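Local coordinates for acyl-CoA synthetase (AMP-forming)/AMP-acid ligase II-like protein (Dyadobacter fermentans, PDB 4GS5), which probably activates a carboxylic acid with ATP and joins it to coenzyme A, as members of the AMP-forming acyl-CoA synthetase family do, at residues A281-D289 and K342-Q350. Sequence-based numbering, arbitrary orientation.
Sequences AFFCWWEPD and KIDKRATFQ. With EDO (1,2-ethanediol), chain P.
Phe-283 and Trp-285, alternate residues of strand 282-289, receive the aliphatic part of Lys-345, which wedges into the angle between their rings against one face of each, where the last helix of the chain packs on the small three-stranded sheet of the C-terminal domain of this ANL-family enzyme. The strand lies at the border of that sheet beside strand 295-301; its residues Phe-282 and Cys-284 turn the other way, onto helix 262-276. Helix 345-350 crosses the strand at -62°, with the segment axes 10.1 Å apart at their closest.

The extended chain of Lys-345 runs antiparallel to the Phe-283 side chain, from CB near Phe-283 CE1 back to CE near Phe-283 CB. Its CG sits over the centre of the Phe-283 ring, 3.7 Å from the centroid, a CH-pi contact, while its CB makes a second one with the six-membered ring of Trp-285. Thr-348 CG2 meets Phe-283 CZ at the ring edge, 3.7 Å away, and Ile-343 CG2 approaches the same ring obliquely. Trp-285 has CG anti to the backbone N (chi1 -158°), which carries the indole toward the helix; the face opposite Lys-345 is covered by Trp-286 CD1. Further along, Trp-285 CD1 lies over one face of Phe-349, 3.5 Å from Phe-349 CG, the five-membered ring of Trp-285 and the Phe-349 ring being inclined at 49°. The aliphatic CB of Glu-287 also reaches Phe-349 at CZ, whereas its OE1 is hydrogen-bonded to Tyr-330 OH.

The start of the helix is fixed by Asp-344, the N-cap, whose OD1 accepts from Ala-347 N at 2.9 Å. Asp-344 O takes two bonds, from Thr-348 N and Thr-348 OG1, on opposite faces of its plane. At the far end of Lys-345, a water accepts from NZ at 3.3 Å and donates to Cys-284 O at 2.7 Å.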
ATOM      1  N   ALA A 281      -5.255 -20.362 -26.847  1.00 37.33           N
ATOM      2  CA  ALA A 281      -4.984 -19.256 -25.940  1.00 41.48           C
ATOM      3  C   ALA A 281      -6.117 -18.246 -26.098  1.00 38.55           C
ATOM      4  O   ALA A 281      -6.813 -18.244 -27.116  1.00 35.79           O
ATOM      5  CB  ALA A 281      -3.634 -18.624 -26.251  1.00 46.53           C
ATOM      6  N   PHE A 282      -6.312 -17.396 -25.096  1.00 31.54           N
ATOM      7  CA  PHE A 282      -7.353 -16.388 -25.179  1.00 33.48           C
ATOM      8  C   PHE A 282      -7.035 -15.265 -24.200  1.00 32.44           C
ATOM      9  O   PHE A 282      -6.227 -15.428 -23.284  1.00 28.95           O
ATOM     10  CB  PHE A 282      -8.707 -16.994 -24.799  1.00 32.87           C
ATOM     11  CG  PHE A 282      -8.842 -17.247 -23.318  1.00 36.87           C
ATOM     12  CD1 PHE A 282      -9.426 -16.299 -22.487  1.00 37.88           C
ATOM     13  CD2 PHE A 282      -8.331 -18.409 -22.749  1.00 43.71           C
ATOM     14  CE1 PHE A 282      -9.527 -16.515 -21.110  1.00 36.12           C
ATOM     15  CE2 PHE A 282      -8.422 -18.628 -21.370  1.00 45.69           C
ATOM     16  CZ  PHE A 282      -9.028 -17.677 -20.556  1.00 39.43           C
ATOM     17  N   PHE A 283      -7.683 -14.125 -24.392  1.00 30.19           N
ATOM     18  CA  PHE A 283      -7.671 -13.087 -23.371  1.00 32.49           C
ATOM     19  C   PHE A 283      -8.910 -12.225 -23.522  1.00 33.30           C
ATOM     20  O   PHE A 283      -9.373 -11.953 -24.640  1.00 31.25           O
ATOM     21  CB  PHE A 283      -6.379 -12.237 -23.412  1.00 31.08           C
ATOM     22  CG  PHE A 283      -6.152 -11.518 -24.723  1.00 33.04           C
ATOM     23  CD1 PHE A 283      -6.644 -10.229 -24.921  1.00 29.40           C
ATOM     24  CD2 PHE A 283      -5.452 -12.129 -25.751  1.00 31.26           C
ATOM     25  CE1 PHE A 283      -6.438  -9.565 -26.113  1.00 27.84           C
ATOM     26  CE2 PHE A 283      -5.246 -11.471 -26.964  1.00 33.33           C
ATOM     27  CZ  PHE A 283      -5.729 -10.183 -27.143  1.00 28.25           C
ATOM     28  N   CYS A 284      -9.471 -11.832 -22.389  1.00 32.25           N
ATOM     29  CA  CYS A 284     -10.531 -10.845 -22.398  1.00 33.05           C
ATOM     30  C   CYS A 284      -9.934  -9.486 -22.703  1.00 29.95           C
ATOM     31  O   CYS A 284      -8.797  -9.195 -22.334  1.00 23.92           O
ATOM     32  CB  CYS A 284     -11.251 -10.824 -21.052  1.00 35.81           C
ATOM     33  SG  CYS A 284     -12.361 -12.218 -20.879  1.00 42.91           S
ATOM     34  N   TRP A 285     -10.713  -8.661 -23.388  1.00 26.45           N
ATOM     35  CA  TRP A 285     -10.282  -7.317 -23.714  1.00 29.52           C
ATOM     36  C   TRP A 285     -11.526  -6.440 -23.802  1.00 28.98           C
ATOM     37  O   TRP A 285     -12.584  -6.805 -23.285  1.00 26.98           O
ATOM     38  CB  TRP A 285      -9.517  -7.319 -25.038  1.00 28.73           C
ATOM     39  CG  TRP A 285      -8.597  -6.150 -25.224  1.00 36.35           C
ATOM     40  CD1 TRP A 285      -8.637  -5.221 -26.233  1.00 37.36           C
ATOM     41  CD2 TRP A 285      -7.491  -5.787 -24.389  1.00 32.68           C
ATOM     42  NE1 TRP A 285      -7.628  -4.306 -26.069  1.00 37.23           N
ATOM     43  CE2 TRP A 285      -6.907  -4.632 -24.948  1.00 36.66           C
ATOM     44  CE3 TRP A 285      -6.926  -6.337 -23.237  1.00 33.07           C
ATOM     45  CZ2 TRP A 285      -5.785  -4.009 -24.385  1.00 41.10           C
ATOM     46  CZ3 TRP A 285      -5.812  -5.713 -22.673  1.00 36.79           C
ATOM     47  CH2 TRP A 285      -5.256  -4.562 -23.249  1.00 38.28           C
ATOM     48  N   TRP A 286     -11.401  -5.274 -24.424  1.00 26.36           N
ATOM     49  CA  TRP A 286     -12.543  -4.367 -24.483  1.00 25.78           C
ATOM     50  C   TRP A 286     -12.465  -3.484 -25.704  1.00 30.13           C
ATOM     51  O   TRP A 286     -11.413  -3.360 -26.341  1.00 30.29           O
ATOM     52  CB  TRP A 286     -12.603  -3.493 -23.237  1.00 26.21           C
ATOM     53  CG  TRP A 286     -11.415  -2.615 -23.125  1.00 25.97           C
ATOM     54  CD1 TRP A 286     -10.204  -2.939 -22.558  1.00 30.17           C
ATOM     55  CD2 TRP A 286     -11.289  -1.269 -23.602  1.00 33.27           C
ATOM     56  NE1 TRP A 286      -9.342  -1.873 -22.653  1.00 34.71           N
ATOM     57  CE2 TRP A 286      -9.978  -0.837 -23.289  1.00 34.91           C
ATOM     58  CE3 TRP A 286     -12.150  -0.388 -24.270  1.00 35.59           C
ATOM     59  CZ2 TRP A 286      -9.509   0.437 -23.620  1.00 36.45           C
ATOM     60  CZ3 TRP A 286     -11.687   0.875 -24.596  1.00 37.27           C
ATOM     61  CH2 TRP A 286     -10.371   1.279 -24.271  1.00 37.77           C
ATOM     62  N   GLU A 287     -13.583  -2.862 -26.038  1.00 32.69           N
ATOM     63  CA  GLU A 287     -13.554  -1.872 -27.103  1.00 36.01           C
ATOM     64  C   GLU A 287     -14.517  -0.745 -26.778  1.00 33.31           C
ATOM     65  O   GLU A 287     -15.429  -0.913 -25.963  1.00 29.36           O
ATOM     66  CB  GLU A 287     -13.855  -2.502 -28.465  1.00 39.06           C
ATOM     67  CG  GLU A 287     -15.240  -3.085 -28.596  1.00 44.94           C
ATOM     68  CD  GLU A 287     -15.481  -3.654 -29.981  1.00 55.82           C
ATOM     69  OE1 GLU A 287     -15.429  -4.892 -30.134  1.00 53.56           O
ATOM     70  OE2 GLU A 287     -15.711  -2.859 -30.920  1.00 64.68           O
ATOM     71  N   PRO A 288     -14.278   0.427 -27.365  1.00 35.56           N
ATOM     72  CA  PRO A 288     -15.177   1.547 -27.111  1.00 36.41           C
ATOM     73  C   PRO A 288     -16.582   1.163 -27.557  1.00 37.15           C
ATOM     74  O   PRO A 288     -16.744   0.466 -28.557  1.00 38.95           O
ATOM     75  CB  PRO A 288     -14.620   2.653 -28.009  1.00 43.00           C
ATOM     76  CG  PRO A 288     -13.171   2.291 -28.217  1.00 46.95           C
ATOM     77  CD  PRO A 288     -13.138   0.791 -28.225  1.00 42.26           C
ATOM     78  N   ASP A 289     -17.585   1.591 -26.802  1.00 37.27           N
ATOM     79  CA  ASP A 289     -18.975   1.344 -27.154  1.00 33.29           C
ATOM     80  C   ASP A 289     -19.808   2.545 -26.720  1.00 35.00           C
ATOM     81  O   ASP A 289     -19.759   2.935 -25.551  1.00 34.18           O
ATOM     82  CB  ASP A 289     -19.498   0.076 -26.453  1.00 31.17           C
ATOM     83  CG  ASP A 289     -20.934  -0.270 -26.880  1.00 34.71           C
ATOM     84  OD1 ASP A 289     -21.866  -0.218 -26.041  1.00 31.41           O
ATOM     85  OD2 ASP A 289     -21.117  -0.564 -28.076  1.00 38.80           O
ATOM     86  N   LYS A 342       5.589 -12.386 -24.573  1.00 50.65           N
ATOM     87  CA  LYS A 342       4.306 -12.182 -23.934  1.00 48.53           C
ATOM     88  C   LYS A 342       3.309 -11.700 -24.983  1.00 45.81           C
ATOM     89  O   LYS A 342       3.683 -11.017 -25.945  1.00 48.82           O
ATOM     90  CB  LYS A 342       4.454 -11.172 -22.795  1.00 48.25           C
ATOM     91  CG  LYS A 342       5.573 -11.544 -21.828  1.00 50.74           C
ATOM     92  CD  LYS A 342       5.785 -10.487 -20.768  1.00 50.02           C
ATOM     93  CE  LYS A 342       6.956 -10.864 -19.854  1.00 51.25           C
ATOM     94  NZ  LYS A 342       7.146  -9.841 -18.775  1.00 51.84           N
ATOM     95  N   ILE A 343       2.049 -12.077 -24.819  1.00 45.43           N
ATOM     96  CA  ILE A 343       1.006 -11.591 -25.708  1.00 42.54           C
ATOM     97  C   ILE A 343       0.990 -10.069 -25.664  1.00 40.90           C
ATOM     98  O   ILE A 343       0.828  -9.476 -24.601  1.00 41.63           O
ATOM     99  CB  ILE A 343      -0.385 -12.124 -25.292  1.00 44.99           C
ATOM    100  CG1 ILE A 343      -0.412 -13.650 -25.371  1.00 49.26           C
ATOM    101  CG2 ILE A 343      -1.493 -11.534 -26.182  1.00 40.79           C
ATOM    102  CD1 ILE A 343      -1.580 -14.274 -24.640  1.00 47.23           C
ATOM    103  N   ASP A 344       1.185  -9.434 -26.812  1.00 44.47           N
ATOM    104  CA  ASP A 344       0.902  -8.013 -26.906  1.00 48.82           C
ATOM    105  C   ASP A 344      -0.587  -7.906 -27.192  1.00 47.49           C
ATOM    106  O   ASP A 344      -1.010  -8.015 -28.347  1.00 51.43           O
ATOM    107  CB  ASP A 344       1.698  -7.373 -28.035  1.00 53.91           C
ATOM    108  CG  ASP A 344       1.639  -5.850 -28.004  1.00 57.24           C
ATOM    109  OD1 ASP A 344       0.618  -5.288 -27.550  1.00 54.61           O
ATOM    110  OD2 ASP A 344       2.615  -5.213 -28.446  1.00 57.39           O
ATOM    111  N   LYS A 345      -1.385  -7.712 -26.146  1.00 47.03           N
ATOM    112  CA  LYS A 345      -2.838  -7.696 -26.299  1.00 45.89           C
ATOM    113  C   LYS A 345      -3.312  -6.511 -27.120  1.00 46.42           C
ATOM    114  O   LYS A 345      -4.122  -6.668 -28.035  1.00 42.56           O
ATOM    115  CB  LYS A 345      -3.525  -7.729 -24.939  1.00 42.79           C
ATOM    116  CG  LYS A 345      -3.218  -9.003 -24.169  1.00 44.18           C
ATOM    117  CD  LYS A 345      -3.855  -9.000 -22.796  1.00 42.60           C
ATOM    118  CE  LYS A 345      -3.364 -10.195 -21.978  1.00 41.62           C
ATOM    119  NZ  LYS A 345      -3.850 -10.132 -20.579  1.00 37.03           N
ATOM    120  N   ARG A 346      -2.799  -5.330 -26.795  1.00 50.22           N
ATOM    121  CA  ARG A 346      -3.115  -4.113 -27.532  1.00 54.13           C
ATOM    122  C   ARG A 346      -2.813  -4.240 -29.034  1.00 50.03           C
ATOM    123  O   ARG A 346      -3.649  -3.895 -29.872  1.00 47.86           O
ATOM    124  CB  ARG A 346      -2.371  -2.926 -26.917  1.00 62.72           C
ATOM    125  CG  ARG A 346      -2.558  -1.606 -27.638  1.00 71.55           C
ATOM    126  CD  ARG A 346      -2.423  -0.452 -26.658  1.00 77.42           C
ATOM    127  NE  ARG A 346      -3.483  -0.508 -25.654  1.00 80.11           N
ATOM    128  CZ  ARG A 346      -4.643   0.137 -25.758  1.00 81.71           C
ATOM    129  NH1 ARG A 346      -5.562   0.024 -24.806  1.00 74.77           N
ATOM    130  NH2 ARG A 346      -4.883   0.902 -26.817  1.00 87.52           N
ATOM    131  N   ALA A 347      -1.630  -4.740 -29.376  1.00 49.01           N
ATOM    132  CA  ALA A 347      -1.251  -4.889 -30.784  1.00 52.63           C
ATOM    133  C   ALA A 347      -2.119  -5.944 -31.462  1.00 55.94           C
ATOM    134  O   ALA A 347      -2.586  -5.754 -32.591  1.00 54.45           O
ATOM    135  CB  ALA A 347       0.222  -5.246 -30.918  1.00 56.06           C
ATOM    136  N   THR A 348      -2.341  -7.050 -30.754  1.00 54.90           N
ATOM    137  CA  THR A 348      -3.223  -8.111 -31.232  1.00 51.61           C
ATOM    138  C   THR A 348      -4.597  -7.557 -31.583  1.00 49.97           C
ATOM    139  O   THR A 348      -5.175  -7.918 -32.613  1.00 50.83           O
ATOM    140  CB  THR A 348      -3.373  -9.250 -30.191  1.00 41.05           C
ATOM    141  OG1 THR A 348      -2.114  -9.913 -30.019  1.00 44.35           O
ATOM    142  CG2 THR A 348      -4.405 -10.273 -30.646  1.00 41.97           C
ATOM    143  N   PHE A 349      -5.125  -6.680 -30.735  1.00 44.85           N
ATOM    144  CA  PHE A 349      -6.478  -6.185 -30.955  1.00 44.66           C
ATOM    145  C   PHE A 349      -6.570  -5.274 -32.178  1.00 52.22           C
ATOM    146  O   PHE A 349      -7.475  -5.426 -32.993  1.00 56.34           O
ATOM    147  CB  PHE A 349      -7.052  -5.503 -29.709  1.00 41.53           C
ATOM    148  CG  PHE A 349      -8.540  -5.383 -29.737  1.00 42.41           C
ATOM    149  CD1 PHE A 349      -9.335  -6.501 -29.554  1.00 43.40           C
ATOM    150  CD2 PHE A 349      -9.147  -4.164 -29.975  1.00 46.00           C
ATOM    151  CE1 PHE A 349     -10.704  -6.410 -29.596  1.00 46.04           C
ATOM    152  CE2 PHE A 349     -10.531  -4.059 -30.019  1.00 50.03           C
ATOM    153  CZ  PHE A 349     -11.312  -5.183 -29.831  1.00 51.45           C
ATOM    154  N   GLN A 350      -5.632  -4.341 -32.306  1.00 59.73           N
ATOM    155  CA  GLN A 350      -5.580  -3.441 -33.455  1.00 68.96           C
ATOM    156  C   GLN A 350      -5.531  -4.212 -34.767  1.00 70.00           C
ATOM    157  O   GLN A 350      -6.148  -3.820 -35.757  1.00 70.54           O
ATOM    158  CB  GLN A 350      -4.350  -2.538 -33.375  1.00 79.67           C
ATOM    159  CG  GLN A 350      -4.467  -1.366 -32.417  1.00 86.63           C
ATOM    160  CD  GLN A 350      -3.181  -0.554 -32.355  1.00 96.89           C
ATOM    161  OE1 GLN A 350      -2.255  -0.890 -31.610  1.00 97.86           O
ATOM    162  NE2 GLN A 350      -3.113   0.511 -33.150  1.00101.80           N
TER
HETATM  163  C1  EDO P 415      -3.276 -17.712 -21.867  1.00 52.27           C
HETATM  164  O1  EDO P 415      -4.519 -18.061 -22.504  1.00 56.57           O
HETATM  165  C2  EDO P 415      -2.120 -17.820 -22.851  1.00 42.01           C
HETATM  166  O2  EDO P 415      -1.987 -19.197 -23.190  1.00 45.09           O
HETATM  167  O   HOH W   1      -7.118 -10.022 -20.428  1.00 39.55           O